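Local atomic coordinates of regulatory protein SWI6 (Saccharomyces cerevisiae, PDB entry 1SW6), a protein that serves as the shared regulatory subunit of the yeast transcription complexes SBF and MBF, which drive cell-cycle-dependent gene expression, and is represented here by its ankyrin-repeat domain. Residues K170-V175 and K222-I227; T182-L187 and I232-N237. One frame throughout, in Å; residues are numbered along the deposited sequence.

Interaction 1. Residues K170-V175 and K222-I227; sequences KAVKSV and KYYLDI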
ATOM      1  N   LYS A 170       0.194   9.483   7.083  1.00 30.64           N
ATOM      2  CA  LYS A 170       0.044   8.886   5.757  1.00 31.13           C
ATOM      3  C   LYS A 170       0.146   9.961   4.687  1.00 30.73           C
ATOM      4  O   LYS A 170       0.673   9.722   3.598  1.00 30.27           O
ATOM      5  CB  LYS A 170      -1.305   8.165   5.646  1.00 32.70           C
ATOM      6  CG  LYS A 170      -1.430   7.009   6.626  1.00 35.27           C
ATOM      7  CD  LYS A 170      -0.204   6.106   6.518  1.00 37.65           C
ATOM      8  CE  LYS A 170      -0.056   5.220   7.733  1.00 39.27           C
ATOM      9  NZ  LYS A 170       1.191   4.423   7.647  1.00 39.93           N
ATOM     10  N   ALA A 171      -0.341  11.155   5.012  1.00 29.99           N
ATOM     11  CA  ALA A 171      -0.278  12.273   4.083  1.00 30.13           C
ATOM     12  C   ALA A 171       1.165  12.604   3.749  1.00 31.15           C
ATOM     13  O   ALA A 171       1.478  12.965   2.609  1.00 31.34           O
ATOM     14  CB  ALA A 171      -0.957  13.506   4.686  1.00 29.44           C
ATOM     15  N   VAL A 172       2.060  12.496   4.724  1.00 30.90           N
ATOM     16  CA  VAL A 172       3.445  12.845   4.424  1.00 31.67           C
ATOM     17  C   VAL A 172       4.334  11.689   3.987  1.00 32.95           C
ATOM     18  O   VAL A 172       5.505  11.897   3.675  1.00 32.44           O
ATOM     19  CB  VAL A 172       4.111  13.602   5.599  1.00 29.72           C
ATOM     20  CG1 VAL A 172       3.346  14.911   5.849  1.00 27.26           C
ATOM     21  CG2 VAL A 172       4.131  12.739   6.852  1.00 26.91           C
ATOM     22  N   LYS A 173       3.782  10.480   3.939  1.00 33.55           N
ATOM     23  CA  LYS A 173       4.560   9.330   3.492  1.00 34.64           C
ATOM     24  C   LYS A 173       4.266   8.977   2.032  1.00 35.21           C
ATOM     25  O   LYS A 173       4.849   8.030   1.493  1.00 35.74           O
ATOM     26  CB  LYS A 173       4.310   8.118   4.394  1.00 36.24           C
ATOM     27  CG  LYS A 173       4.909   8.281   5.778  1.00 39.33           C
ATOM     28  CD  LYS A 173       4.687   7.054   6.643  1.00 43.69           C
ATOM     29  CE  LYS A 173       5.482   5.858   6.130  1.00 44.53           C
ATOM     30  NZ  LYS A 173       5.465   4.771   7.141  1.00 48.57           N
ATOM     31  N   SER A 174       3.364   9.732   1.398  1.00 34.16           N
ATOM     32  CA  SER A 174       3.028   9.529  -0.018  1.00 33.72           C
ATOM     33  C   SER A 174       3.059  10.898  -0.714  1.00 33.60           C
ATOM     34  O   SER A 174       2.927  11.940  -0.053  1.00 31.69           O
ATOM     35  CB  SER A 174       1.644   8.889  -0.169  1.00 34.44           C
ATOM     36  OG  SER A 174       0.616   9.804   0.140  1.00 36.72           O
ATOM     37  N   VAL A 175       3.248  10.907  -2.033  1.00 32.78           N
ATOM     38  CA  VAL A 175       3.320  12.170  -2.764  1.00 33.49           C
ATOM     39  C   VAL A 175       1.958  12.670  -3.174  1.00 33.38           C
ATOM     40  O   VAL A 175       1.831  13.763  -3.721  1.00 35.36           O
ATOM     41  CB  VAL A 175       4.162  12.064  -4.053  1.00 34.83           C
ATOM     42  CG1 VAL A 175       5.528  11.490  -3.742  1.00 34.55           C
ATOM     43  CG2 VAL A 175       3.421  11.237  -5.093  1.00 33.21           C
ATOM     44  N   LYS A 222       9.755  18.558   0.868  1.00 34.95           N
ATOM     45  CA  LYS A 222      10.116  19.958   1.033  1.00 35.92           C
ATOM     46  C   LYS A 222       8.802  20.729   1.136  1.00 35.63           C
ATOM     47  O   LYS A 222       8.617  21.577   2.010  1.00 34.39           O
ATOM     48  CB  LYS A 222      10.907  20.444  -0.180  1.00 39.47           C
ATOM     49  CG  LYS A 222      11.319  21.923  -0.144  1.00 42.30           C
ATOM     50  CD  LYS A 222      12.435  22.159   0.867  1.00 43.82           C
ATOM     51  CE  LYS A 222      13.163  23.473   0.602  1.00 45.44           C
ATOM     52  NZ  LYS A 222      12.280  24.673   0.711  1.00 47.95           N
ATOM     53  N   TYR A 223       7.886  20.409   0.232  1.00 35.08           N
ATOM     54  CA  TYR A 223       6.577  21.049   0.178  1.00 33.41           C
ATOM     55  C   TYR A 223       5.802  20.878   1.481  1.00 32.71           C
ATOM     56  O   TYR A 223       5.233  21.840   2.009  1.00 34.33           O
ATOM     57  CB  TYR A 223       5.781  20.447  -0.975  1.00 33.14           C
ATOM     58  CG  TYR A 223       4.353  20.927  -1.091  1.00 33.09           C
ATOM     59  CD1 TYR A 223       4.049  22.104  -1.770  1.00 32.68           C
ATOM     60  CD2 TYR A 223       3.300  20.162  -0.585  1.00 32.73           C
ATOM     61  CE1 TYR A 223       2.730  22.507  -1.957  1.00 34.15           C
ATOM     62  CE2 TYR A 223       1.975  20.557  -0.765  1.00 36.06           C
ATOM     63  CZ  TYR A 223       1.703  21.729  -1.461  1.00 34.88           C
ATOM     64  OH  TYR A 223       0.401  22.083  -1.717  1.00 40.21           O
ATOM     65  N   TYR A 224       5.770  19.649   1.994  1.00 31.64           N
ATOM     66  CA  TYR A 224       5.060  19.355   3.235  1.00 31.15           C
ATOM     67  C   TYR A 224       5.620  20.164   4.406  1.00 30.93           C
ATOM     68  O   TYR A 224       4.868  20.770   5.183  1.00 30.59           O
ATOM     69  CB  TYR A 224       5.138  17.848   3.536  1.00 30.22           C
ATOM     70  CG  TYR A 224       4.352  16.981   2.565  1.00 27.82           C
ATOM     71  CD1 TYR A 224       4.751  15.681   2.291  1.00 28.61           C
ATOM     72  CD2 TYR A 224       3.195  17.465   1.933  1.00 29.23           C
ATOM     73  CE1 TYR A 224       4.024  14.861   1.404  1.00 28.49           C
ATOM     74  CE2 TYR A 224       2.459  16.660   1.039  1.00 29.16           C
ATOM     75  CZ  TYR A 224       2.885  15.361   0.780  1.00 30.30           C
ATOM     76  OH  TYR A 224       2.202  14.568  -0.116  1.00 30.43           O
ATOM     77  N   LEU A 225       6.942  20.187   4.514  1.00 30.40           N
ATOM     78  CA  LEU A 225       7.610  20.926   5.580  1.00 31.19           C
ATOM     79  C   LEU A 225       7.276  22.411   5.544  1.00 30.97           C
ATOM     80  O   LEU A 225       6.890  22.982   6.567  1.00 32.37           O
ATOM     81  CB  LEU A 225       9.122  20.743   5.486  1.00 28.73           C
ATOM     82  CG  LEU A 225       9.964  21.606   6.438  1.00 32.13           C
ATOM     83  CD1 LEU A 225       9.512  21.377   7.882  1.00 31.51           C
ATOM     84  CD2 LEU A 225      11.434  21.253   6.287  1.00 29.64           C
ATOM     85  N   ASP A 226       7.412  23.038   4.377  1.00 31.75           N
ATOM     86  CA  ASP A 226       7.133  24.470   4.270  1.00 32.42           C
ATOM     87  C   ASP A 226       5.658  24.799   4.474  1.00 31.60           C
ATOM     88  O   ASP A 226       5.335  25.777   5.131  1.00 32.09           O
ATOM     89  CB  ASP A 226       7.615  25.030   2.926  1.00 33.62           C
ATOM     90  CG  ASP A 226       9.130  25.000   2.789  1.00 36.96           C
ATOM     91  OD1 ASP A 226       9.836  25.037   3.824  1.00 35.49           O
ATOM     92  OD2 ASP A 226       9.623  24.949   1.643  1.00 37.89           O
ATOM     93  N   ILE A 227       4.766  23.989   3.913  1.00 32.27           N
ATOM     94  CA  ILE A 227       3.333  24.218   4.089  1.00 33.49           C
ATOM     95  C   ILE A 227       2.964  24.122   5.567  1.00 32.98           C
ATOM     96  O   ILE A 227       2.169  24.910   6.063  1.00 32.38           O
ATOM     97  CB  ILE A 227       2.467  23.182   3.311  1.00 34.86           C
ATOM     98  CG1 ILE A 227       2.501  23.481   1.813  1.00 34.90           C
ATOM     99  CG2 ILE A 227       1.030  23.216   3.812  1.00 34.49           C
ATOM    100  CD1 ILE A 227       2.006  24.867   1.461  1.00 33.66           C
TER

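Interaction 2. Residues T182-L187 and I232-N237; sequences TFEALL and IVKKQN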
ATOM      1  N   THR A 182      -3.501  19.340  -1.953  1.00 37.63           N
ATOM      2  CA  THR A 182      -4.528  19.355  -0.914  1.00 37.58           C
ATOM      3  C   THR A 182      -3.965  19.428   0.500  1.00 36.18           C
ATOM      4  O   THR A 182      -4.720  19.585   1.454  1.00 36.09           O
ATOM      5  CB  THR A 182      -5.421  18.085  -0.977  1.00 38.38           C
ATOM      6  OG1 THR A 182      -4.589  16.921  -1.082  1.00 37.21           O
ATOM      7  CG2 THR A 182      -6.370  18.147  -2.171  1.00 38.65           C
ATOM      8  N   PHE A 183      -2.648  19.321   0.639  1.00 35.62           N
ATOM      9  CA  PHE A 183      -2.038  19.323   1.970  1.00 34.62           C
ATOM     10  C   PHE A 183      -2.396  20.473   2.903  1.00 35.09           C
ATOM     11  O   PHE A 183      -2.775  20.233   4.054  1.00 35.30           O
ATOM     12  CB  PHE A 183      -0.515  19.227   1.869  1.00 32.74           C
ATOM     13  CG  PHE A 183       0.150  18.883   3.173  1.00 32.64           C
ATOM     14  CD1 PHE A 183      -0.141  17.681   3.825  1.00 31.74           C
ATOM     15  CD2 PHE A 183       1.072  19.746   3.749  1.00 31.20           C
ATOM     16  CE1 PHE A 183       0.480  17.348   5.030  1.00 30.17           C
ATOM     17  CE2 PHE A 183       1.699  19.420   4.958  1.00 27.80           C
ATOM     18  CZ  PHE A 183       1.401  18.218   5.596  1.00 30.04           C
ATOM     19  N   GLU A 184      -2.274  21.712   2.437  1.00 34.56           N
ATOM     20  CA  GLU A 184      -2.575  22.839   3.303  1.00 35.57           C
ATOM     21  C   GLU A 184      -4.021  22.827   3.765  1.00 35.03           C
ATOM     22  O   GLU A 184      -4.299  23.108   4.934  1.00 33.03           O
ATOM     23  CB  GLU A 184      -2.234  24.170   2.623  1.00 37.57           C
ATOM     24  CG  GLU A 184      -2.461  25.387   3.534  1.00 41.87           C
ATOM     25  CD  GLU A 184      -1.604  26.591   3.151  1.00 44.53           C
ATOM     26  OE1 GLU A 184      -1.093  26.633   2.013  1.00 44.90           O
ATOM     27  OE2 GLU A 184      -1.444  27.500   3.989  1.00 46.68           O
ATOM     28  N   ALA A 185      -4.945  22.494   2.862  1.00 33.75           N
ATOM     29  CA  ALA A 185      -6.357  22.436   3.232  1.00 31.22           C
ATOM     30  C   ALA A 185      -6.575  21.262   4.187  1.00 30.94           C
ATOM     31  O   ALA A 185      -7.413  21.327   5.092  1.00 29.69           O
ATOM     32  CB  ALA A 185      -7.232  22.265   1.981  1.00 32.62           C
ATOM     33  N   LEU A 186      -5.818  20.188   3.984  1.00 29.90           N
ATOM     34  CA  LEU A 186      -5.932  19.004   4.853  1.00 30.83           C
ATOM     35  C   LEU A 186      -5.604  19.314   6.327  1.00 29.89           C
ATOM     36  O   LEU A 186      -6.193  18.747   7.248  1.00 31.17           O
ATOM     37  CB  LEU A 186      -4.995  17.904   4.362  1.00 29.15           C
ATOM     38  CG  LEU A 186      -5.080  16.556   5.084  1.00 30.02           C
ATOM     39  CD1 LEU A 186      -6.419  15.887   4.788  1.00 28.76           C
ATOM     40  CD2 LEU A 186      -3.935  15.663   4.604  1.00 30.25           C
ATOM     41  N   LEU A 187      -4.658  20.213   6.549  1.00 30.06           N
ATOM     42  CA  LEU A 187      -4.280  20.557   7.907  1.00 31.27           C
ATOM     43  C   LEU A 187      -5.442  21.179   8.687  1.00 30.57           C
ATOM     44  O   LEU A 187      -5.513  21.030   9.902  1.00 32.05           O
ATOM     45  CB  LEU A 187      -3.064  21.495   7.890  1.00 30.95           C
ATOM     46  CG  LEU A 187      -1.777  20.815   7.389  1.00 31.53           C
ATOM     47  CD1 LEU A 187      -0.631  21.815   7.310  1.00 32.24           C
ATOM     48  CD2 LEU A 187      -1.416  19.665   8.333  1.00 31.66           C
ATOM     49  N   ILE A 232       1.110  26.978  10.426  1.00 34.54           N
ATOM     50  CA  ILE A 232       1.144  27.301  11.833  1.00 36.15           C
ATOM     51  C   ILE A 232       1.127  28.818  12.041  1.00 36.41           C
ATOM     52  O   ILE A 232       0.376  29.312  12.871  1.00 36.07           O
ATOM     53  CB  ILE A 232       2.384  26.668  12.541  1.00 37.50           C
ATOM     54  CG1 ILE A 232       1.998  25.366  13.261  1.00 40.66           C
ATOM     55  CG2 ILE A 232       2.896  27.588  13.619  1.00 37.56           C
ATOM     56  CD1 ILE A 232       1.520  24.271  12.367  1.00 43.29           C
ATOM     57  N   VAL A 233       1.927  29.557  11.276  1.00 36.66           N
ATOM     58  CA  VAL A 233       1.977  31.014  11.441  1.00 39.19           C
ATOM     59  C   VAL A 233       0.781  31.755  10.836  1.00 40.69           C
ATOM     60  O   VAL A 233       0.363  32.788  11.360  1.00 40.85           O
ATOM     61  CB  VAL A 233       3.300  31.614  10.871  1.00 38.33           C
ATOM     62  CG1 VAL A 233       4.482  31.116  11.680  1.00 37.00           C
ATOM     63  CG2 VAL A 233       3.489  31.203   9.408  1.00 39.78           C
ATOM     64  N   LYS A 234       0.210  31.231   9.757  1.00 42.32           N
ATOM     65  CA  LYS A 234      -0.935  31.893   9.137  1.00 44.34           C
ATOM     66  C   LYS A 234      -2.275  31.666   9.845  1.00 45.98           C
ATOM     67  O   LYS A 234      -3.177  32.496   9.739  1.00 47.57           O
ATOM     68  CB  LYS A 234      -1.060  31.476   7.670  1.00 44.84           C
ATOM     69  CG  LYS A 234       0.179  31.791   6.843  1.00 47.64           C
ATOM     70  CD  LYS A 234      -0.060  31.644   5.350  1.00 49.84           C
ATOM     71  CE  LYS A 234      -0.492  30.241   4.962  1.00 51.72           C
ATOM     72  NZ  LYS A 234      -0.833  30.151   3.499  1.00 53.29           N
ATOM     73  N   LYS A 235      -2.420  30.571  10.583  1.00 46.76           N
ATOM     74  CA  LYS A 235      -3.701  30.317  11.236  1.00 48.57           C
ATOM     75  C   LYS A 235      -4.030  31.301  12.359  1.00 49.96           C
ATOM     76  O   LYS A 235      -5.191  31.436  12.756  1.00 47.28           O
ATOM     77  CB  LYS A 235      -3.766  28.883  11.771  1.00 48.28           C
ATOM     78  CG  LYS A 235      -2.962  28.620  13.018  1.00 47.47           C
ATOM     79  CD  LYS A 235      -3.410  27.306  13.642  1.00 48.14           C
ATOM     80  CE  LYS A 235      -2.766  27.081  14.997  1.00 47.52           C
ATOM     81  NZ  LYS A 235      -3.031  28.191  15.956  1.00 48.45           N
ATOM     82  N   GLN A 236      -3.002  31.979  12.862  1.00 52.51           N
ATOM     83  CA  GLN A 236      -3.154  32.959  13.937  1.00 56.85           C
ATOM     84  C   GLN A 236      -4.198  34.026  13.585  1.00 58.12           C
ATOM     85  O   GLN A 236      -4.901  34.530  14.459  1.00 58.69           O
ATOM     86  CB  GLN A 236      -1.804  33.627  14.215  1.00 58.51           C
ATOM     87  CG  GLN A 236      -1.786  34.530  15.433  1.00 62.87           C
ATOM     88  CD  GLN A 236      -2.093  33.778  16.713  1.00 64.78           C
ATOM     89  OE1 GLN A 236      -1.399  32.818  17.073  1.00 65.62           O
ATOM     90  NE2 GLN A 236      -3.141  34.209  17.409  1.00 65.35           N
ATOM     91  N   ASN A 237      -4.289  34.369  12.300  1.00 59.88           N
ATOM     92  CA  ASN A 237      -5.256  35.362  11.829  1.00 61.65           C
ATOM     93  C   ASN A 237      -6.415  34.685  11.099  1.00 61.25           C
ATOM     94  O   ASN A 237      -6.820  35.129  10.020  1.00 62.86           O
ATOM     95  CB  ASN A 237      -4.595  36.355  10.864  1.00 62.69           C
ATOM     96  CG  ASN A 237      -3.416  37.069  11.477  1.00 64.36           C
ATOM     97  OD1 ASN A 237      -3.489  37.548  12.611  1.00 66.13           O
ATOM     98  ND2 ASN A 237      -2.319  37.159  10.727  1.00 63.98           N
TER

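Interaction 1. Residues K170-V175 and K222-I227
The hydroxyl of Tyr224 donates a short hydrogen bond to the backbone carbonyl of Ser174, with OH and O 2.7 Å apart. The donor lies in the carbonyl plane at a C=O...OH angle of 146°, and Ser174 O in turn sits at the edge of the ring, close to its plane. A second carbonyl, that of Ala171, comes within 3.2 Å of Tyr224 OH but approaches the ring obliquely and is a close neighbour only. Tyr178 N adds a weak hydrogen bond to the same hydroxyl.

Further back along the ring, Val172 supplies the apolar part: its CG1 lies 3.9 Å from Tyr224 CD1, and Val172 CA is 3.7 Å from Tyr224 CE1. CG of Tyr224 is anti to its own carbonyl carbon (chi1 -69°), which sends the ring across toward residues 171-174. Phe183 meets the tyrosine ring with planes at about 50°, and Ile208 of helix 204-212 packs on it too. A phenylalanine here would probably leave Ser174 O without its hydroxyl donor and Tyr178 N without its weak acceptor.

One long side chain from ankyrin repeat 3 thus reaches into repeat 2, joining apolar packing between helices to a buried polar tip that satisfies a backbone carbonyl of the 170-175 segment.

Interaction 2. Residues T182-L187 and I232-N237
At the surface between ankyrin repeats 2 and 3, Glu184 of helix 183-190 and Lys234 of helix 218-234 form an ion pair, and between these two segments that pair is the whole of the direct contact. Lys234 NZ donates to Glu184 OE2 over 2.8 Å, making a hydrogen-bonded salt bridge. The ammonium nitrogen comes to the syn side of that oxygen, 19° out of the carboxylate plane. The other oxygen is much less involved, with Glu184 OE1 3.8 Å from Lys234 NZ, so the carboxylate is gripped through one oxygen and not as a fork. Lys234 CE also comes close, 3.1 Å from Glu184 OE2.

The two side chains meet at about a right angle. Glu184 has CG anti to its backbone N (chi1 -177°) and runs on extended, which carries the carboxylate well out from its helix. Lys234 bends at its third torsion (chi3 -59°), turning CE and NZ across to meet it.

Nearer the helix, the glutamate side chain also packs on Ile227, while Leu187, one turn further on, touches Trp231; both partners belong to helix 218-234. Apolar contacts therefore accompany the ion pair along the same two helices.

With Lys234 exposed and Glu184 partly so, water can probably compete for both charges. The bridge is likely to contribute a modest, directional link between repeats, pairing opposite charges at the solvent-facing side of a junction that also holds these apolar contacts.

Both interactions join ankyrin repeat 2 to repeat 3, and both draw on helix 218-234, at different levels along it. Interaction 1 is buried and meets residues 170-175; interaction 2 lies about 13 Å away, centre to centre, on the surface, between helix 183-190 and Lys234. Their chemistry follows their depth: the interior contact pairs a neutral hydroxyl with a backbone carbonyl amid apolar packing, whereas the outer one pairs full charges that solvent can reach. Apolar side chains link the two contacts: Ile227 CG2 lies 3.5 Å from Phe183 CD2, running between repeats 3 and 2, while Ala171 CB, 3.7 Å from Leu186 CD2, joins two helices within repeat 2.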